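PDB 5FX8: linoleate 11-lipoxygenase from Gaeumannomyces graminis, which oxidises linoleic and alpha-linolenic acids with molecular oxygen at a catalytic manganese ion, giving 11S- and 13R-hydroperoxy fatty acids. Local coordinates for the interface of chains A and B and the interface of chains A and C. Coordinates in Å, arbitrary orientation; residue numbers count along the deposited sequence, not the author numbering. Chains: chain A/B, Linoleate 11-lipoxygenase; chain C, Zonadhesin.

Contact 1 joins the two lipoxygenase copies, chains A and B, while contact 2 joins chain A to the putative yeast adhesin, chain C. The centres of their C-alpha atoms lie about 42 Å apart, on opposite flanks of chain A, the middle of a row of three. They share no residue: contact 1 uses helix 86-124 of both copies and helix 526-539 of chain B, contact 2 helices 396-420 and 566-587 of chain A. In both, an arginine of chain A pairs with a glutamate of the neighbour, loosely in contact 1. The proteins come from different fungi, so contact 2 probably reflects co-crystallisation; contact 1 may likewise belong to the crystal.

Contact 1: the interface of chains A and B. Residues chain A 113, 117; chain B 112, 116, 531.
Helix 86-124 of chain A faces the same helix of chain B, with helix 526-539 of chain B beside it. A:Arg113 does most of the touching and passes B:Tyr112, B:Asn116 and B:Glu531 in turn. Its backbone end covers one face of the B:Tyr112 ring: CA of A:Arg113 stands 4.1 Å above the ring plane, over the ring centre. The aliphatic part then continues past the ring, CG of A:Arg113 lying 4.1 Å from CD1 of B:Tyr112. With CG anti to the backbone N (chi1 -177°), the chain runs on towards B:Asn116, where CD of A:Arg113 comes 3.7 Å from the amide oxygen OD1 of B:Asn116. This asparagine is an N-glycosylation site whose N-acetylglucosamine lies by Tyr112 and Glu531 of the same chain, so the patch sits beside a glycan. A bend at chi3 (-42°) carries the guanidinium towards B:Glu531. NH2 of A:Arg113 meets the carboxylate oxygen OE2 of B:Glu531 at 3.6 Å in a long salt bridge, the two planes turned 54° apart, which suggests a loose electrostatic attraction. A:Glu117, one helical turn on, has its chain extended beyond CG and brings OE2 to 4.2 Å from OD1 of B:Asn116, a peripheral approach. The whole interface departs from an exact two-fold. Hiding 132 Å², the patch adds a small, loose part to the A-B contact of the deposited assembly, which need not be a pair in solution.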
ATOM      1  N   ARG A 113       8.634   6.001  14.500  1.00 17.99           N
ATOM      2  CA  ARG A 113       9.189   7.278  14.929  1.00 18.47           C
ATOM      3  C   ARG A 113       8.124   8.391  14.931  1.00 21.52           C
ATOM      4  O   ARG A 113       7.941   9.092  15.935  1.00 20.74           O
ATOM      5  CB  ARG A 113      10.374   7.610  14.036  1.00 19.69           C
ATOM      6  CG  ARG A 113      11.102   8.851  14.370  1.00 24.38           C
ATOM      7  CD  ARG A 113      11.904   9.265  13.172  1.00 30.92           C
ATOM      8  NE  ARG A 113      12.533   8.102  12.570  1.00 30.35           N
ATOM      9  CZ  ARG A 113      12.925   8.047  11.303  1.00 39.30           C
ATOM     10  NH1 ARG A 113      12.745   9.106  10.524  1.00 39.17           N
ATOM     11  NH2 ARG A 113      13.497   6.939  10.819  1.00 31.92           N
ATOM     12  N   GLU A 117       6.435  10.518  18.078  1.00 20.45           N
ATOM     13  CA  GLU A 117       6.363  11.971  18.145  1.00 21.89           C
ATOM     14  C   GLU A 117       4.924  12.433  18.321  1.00 22.08           C
ATOM     15  O   GLU A 117       4.629  13.287  19.168  1.00 23.89           O
ATOM     16  CB  GLU A 117       6.981  12.595  16.902  1.00 22.17           C
ATOM     17  CG  GLU A 117       8.501  12.382  16.746  1.00 28.51           C
ATOM     18  CD  GLU A 117       8.996  12.635  15.300  1.00 42.13           C
ATOM     19  OE1 GLU A 117       8.176  13.060  14.459  1.00 32.28           O
ATOM     20  OE2 GLU A 117      10.186  12.388  14.986  1.00 44.37           O
TER
ATOM     21  N   TYR B 112      14.366   8.240  20.239  1.00 22.94           N
ATOM     22  CA  TYR B 112      14.064   8.754  18.907  1.00 23.06           C
ATOM     23  C   TYR B 112      14.534  10.195  18.750  1.00 24.27           C
ATOM     24  O   TYR B 112      15.166  10.550  17.744  1.00 24.49           O
ATOM     25  CB  TYR B 112      12.568   8.624  18.621  1.00 18.13           C
ATOM     26  CG  TYR B 112      12.181   7.245  18.171  1.00 16.77           C
ATOM     27  CD1 TYR B 112      12.969   6.543  17.269  1.00 19.35           C
ATOM     28  CD2 TYR B 112      11.059   6.619  18.674  1.00 17.66           C
ATOM     29  CE1 TYR B 112      12.627   5.259  16.862  1.00 17.62           C
ATOM     30  CE2 TYR B 112      10.704   5.339  18.273  1.00 18.14           C
ATOM     31  CZ  TYR B 112      11.491   4.663  17.372  1.00 16.15           C
ATOM     32  OH  TYR B 112      11.142   3.394  16.980  1.00 18.25           O
ATOM     33  N   ASN B 116      17.519  11.632  16.242  1.00 27.92           N
ATOM     34  CA  ASN B 116      17.424  12.717  15.271  1.00 28.30           C
ATOM     35  C   ASN B 116      18.471  13.797  15.525  1.00 26.36           C
ATOM     36  O   ASN B 116      19.055  14.338  14.579  1.00 27.67           O
ATOM     37  CB  ASN B 116      16.011  13.296  15.264  1.00 35.19           C
ATOM     38  CG  ASN B 116      15.133  12.602  14.255  1.00 44.42           C
ATOM     39  OD1 ASN B 116      14.276  11.778  14.576  1.00 48.76           O
ATOM     40  ND2 ASN B 116      15.365  12.925  13.010  1.00 55.48           N
ATOM     41  N   GLU B 531      20.891   4.639  13.252  1.00 17.85           N
ATOM     42  CA  GLU B 531      19.790   3.704  13.450  1.00 18.18           C
ATOM     43  C   GLU B 531      20.205   2.515  14.320  1.00 17.51           C
ATOM     44  O   GLU B 531      19.407   2.035  15.134  1.00 22.29           O
ATOM     45  CB  GLU B 531      19.268   3.232  12.089  1.00 16.61           C
ATOM     46  CG  GLU B 531      18.133   4.073  11.528  1.00 19.82           C
ATOM     47  CD  GLU B 531      16.754   3.656  12.055  1.00 25.34           C
ATOM     48  OE1 GLU B 531      16.560   2.463  12.357  1.00 25.39           O
ATOM     49  OE2 GLU B 531      15.855   4.516  12.183  1.00 32.05           O
TER

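Contact 2: the interface of chains A and C. Residues chain A 403, 581, 585; chain C 176-178, 253-254.
Helices 396-420 and 566-587 of the lipoxygenase chain A meet the start of strand 176-186 and the loop after strand 246-252 of chain C. Chain C is a putative adhesin with two cohesin-like domains, and the residues used belong to the second. C:Glu254 reaches in between A:Arg403 and A:Arg581. Chi1 of -57°, with CG anti to the carbonyl carbon, puts CG of C:Glu254 beside the aliphatic part of A:Arg403, 4.1 Å from its CG; the bend at chi2 then turns the carboxylate in between the arginines. This carboxylate stands nearly perpendicular to the guanidinium of A:Arg403, the planes 87° apart. NH1 of A:Arg403 gives OE2 of C:Glu254 a charged hydrogen bond of 2.9 Å, received on the anti lone pair and bent to 138° at the hydrogen; the oxygen is tilted out of the guanidinium plane. NH1 of A:Arg403 also lies 3.2 Å from the carbonyl O of C:Gly253, a plausible second hydrogen bond. At the guanidinium edge and in its plane sits the carbonyl O of C:Thr177, held weakly by NH2 of A:Arg403 at 3.4 Å. The chain of A:Arg403 is extended from CG to NE, carrying these donors across to the adhesin's C:Glu254 carboxylate and backbone carbonyls. On the other flank A:Arg581 runs antiparallel to C:Glu254, NE of A:Arg581 3.8 Å from OE1 of C:Glu254 in a long salt bridge. A:Glu585 meets the C:Glu254 carboxylate head-on from chain A, the two planes strongly inclined. The oxygens are modelled too close for two charged carboxylates, and their placing is doubtful. The neighbouring arginines would probably offset some of the charge: A:Arg403 NE forms a long salt bridge within chain A to OE1 of A:Glu585, at 3.9 Å. Methyl CG2 of C:Thr177 packs 3.8 Å from the carboxylate carbon CD of A:Glu585, while the threonine hydroxyl OG1 donates to OD1 of C:Asn178 at 2.9 Å.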
ATOM      1  N   ARG A 403     -11.185   6.356 -16.017  1.00 11.33           N
ATOM      2  CA  ARG A 403     -10.012   6.935 -16.664  1.00 11.58           C
ATOM      3  C   ARG A 403      -8.821   5.986 -16.599  1.00  9.60           C
ATOM      4  O   ARG A 403      -8.224   5.642 -17.631  1.00  9.54           O
ATOM      5  CB  ARG A 403      -9.660   8.285 -16.054  1.00 12.55           C
ATOM      6  CG  ARG A 403     -10.725   9.287 -16.214  1.00 13.70           C
ATOM      7  CD  ARG A 403     -10.343  10.598 -15.558  1.00 20.95           C
ATOM      8  NE  ARG A 403     -11.510  11.456 -15.337  1.00 26.14           N
ATOM      9  CZ  ARG A 403     -11.998  12.332 -16.214  1.00 22.86           C
ATOM     10  NH1 ARG A 403     -11.438  12.490 -17.394  1.00 23.61           N
ATOM     11  NH2 ARG A 403     -13.054  13.055 -15.900  1.00 26.38           N
ATOM     12  N   ARG A 581      -1.200  12.467 -17.442  1.00 19.74           N
ATOM     13  CA  ARG A 581      -2.398  13.302 -17.449  1.00 18.42           C
ATOM     14  C   ARG A 581      -3.282  12.972 -16.262  1.00 18.20           C
ATOM     15  O   ARG A 581      -3.787  13.867 -15.580  1.00 19.24           O
ATOM     16  CB  ARG A 581      -3.179  13.104 -18.743  1.00 22.28           C
ATOM     17  CG  ARG A 581      -2.881  14.078 -19.834  1.00 27.69           C
ATOM     18  CD  ARG A 581      -3.478  13.599 -21.157  1.00 32.97           C
ATOM     19  NE  ARG A 581      -4.928  13.791 -21.243  1.00 50.03           N
ATOM     20  CZ  ARG A 581      -5.530  14.783 -21.896  1.00 46.61           C
ATOM     21  NH1 ARG A 581      -4.814  15.703 -22.533  1.00 46.89           N
ATOM     22  NH2 ARG A 581      -6.854  14.851 -21.912  1.00 40.67           N
ATOM     23  N   GLU A 585      -4.343  15.405 -13.123  1.00 18.27           N
ATOM     24  CA  GLU A 585      -5.740  15.707 -12.799  1.00 18.13           C
ATOM     25  C   GLU A 585      -6.054  15.391 -11.341  1.00 17.33           C
ATOM     26  O   GLU A 585      -6.749  16.158 -10.673  1.00 21.48           O
ATOM     27  CB  GLU A 585      -6.712  14.938 -13.699  1.00 18.75           C
ATOM     28  CG  GLU A 585      -6.689  15.300 -15.163  1.00 24.48           C
ATOM     29  CD  GLU A 585      -7.457  14.306 -16.035  1.00 33.63           C
ATOM     30  OE1 GLU A 585      -8.094  13.379 -15.482  1.00 28.55           O
ATOM     31  OE2 GLU A 585      -7.428  14.458 -17.281  1.00 35.70           O
TER
ATOM     32  N   ILE C 176      -8.720  18.190 -22.188  1.00 51.16           N
ATOM     33  CA  ILE C 176     -10.158  18.064 -21.958  1.00 47.33           C
ATOM     34  C   ILE C 176     -10.450  16.933 -20.980  1.00 41.91           C
ATOM     35  O   ILE C 176      -9.999  15.794 -21.160  1.00 37.30           O
ATOM     36  CB  ILE C 176     -10.901  17.857 -23.284  1.00 42.61           C
ATOM     37  CG1 ILE C 176     -10.801  19.103 -24.154  1.00 41.41           C
ATOM     38  CG2 ILE C 176     -12.345  17.544 -23.013  1.00 36.30           C
ATOM     39  CD1 ILE C 176     -11.408  18.926 -25.497  1.00 36.86           C
ATOM     40  N   THR C 177     -11.221  17.251 -19.933  1.00 41.34           N
ATOM     41  CA  THR C 177     -11.663  16.279 -18.936  1.00 36.27           C
ATOM     42  C   THR C 177     -13.174  16.090 -18.883  1.00 36.30           C
ATOM     43  O   THR C 177     -13.631  14.975 -18.613  1.00 36.24           O
ATOM     44  CB  THR C 177     -11.173  16.673 -17.529  1.00 35.64           C
ATOM     45  OG1 THR C 177     -11.855  17.846 -17.076  1.00 36.85           O
ATOM     46  CG2 THR C 177      -9.688  16.958 -17.553  1.00 39.98           C
ATOM     47  N   ASN C 178     -13.964  17.131 -19.136  1.00 31.37           N
ATOM     48  CA  ASN C 178     -15.408  16.991 -19.138  1.00 31.81           C
ATOM     49  C   ASN C 178     -16.009  17.739 -20.317  1.00 31.20           C
ATOM     50  O   ASN C 178     -15.489  18.757 -20.771  1.00 30.56           O
ATOM     51  CB  ASN C 178     -16.010  17.478 -17.824  1.00 31.68           C
ATOM     52  CG  ASN C 178     -15.515  16.682 -16.656  1.00 33.67           C
ATOM     53  OD1 ASN C 178     -14.397  16.880 -16.194  1.00 39.59           O
ATOM     54  ND2 ASN C 178     -16.334  15.756 -16.178  1.00 37.21           N
ATOM     55  N   GLY C 253     -14.036  11.814 -19.482  1.00 26.16           N
ATOM     56  CA  GLY C 253     -13.116  10.860 -20.054  1.00 25.43           C
ATOM     57  C   GLY C 253     -11.915  11.589 -20.591  1.00 28.16           C
ATOM     58  O   GLY C 253     -11.812  12.810 -20.521  1.00 28.15           O
ATOM     59  N   GLU C 254     -11.010  10.816 -21.113  1.00 28.90           N
ATOM     60  CA  GLU C 254      -9.736  11.332 -21.553  1.00 30.62           C
ATOM     61  C   GLU C 254      -9.797  11.403 -23.066  1.00 30.45           C
ATOM     62  O   GLU C 254      -9.823  10.377 -23.749  1.00 36.75           O
ATOM     63  CB  GLU C 254      -8.596  10.447 -21.060  1.00 34.29           C
ATOM     64  CG  GLU C 254      -8.535  10.249 -19.531  1.00 26.77           C
ATOM     65  CD  GLU C 254      -7.944  11.449 -18.788  1.00 29.92           C
ATOM     66  OE1 GLU C 254      -6.704  11.584 -18.732  1.00 35.60           O
ATOM     67  OE2 GLU C 254      -8.711  12.274 -18.272  1.00 27.86           O
TER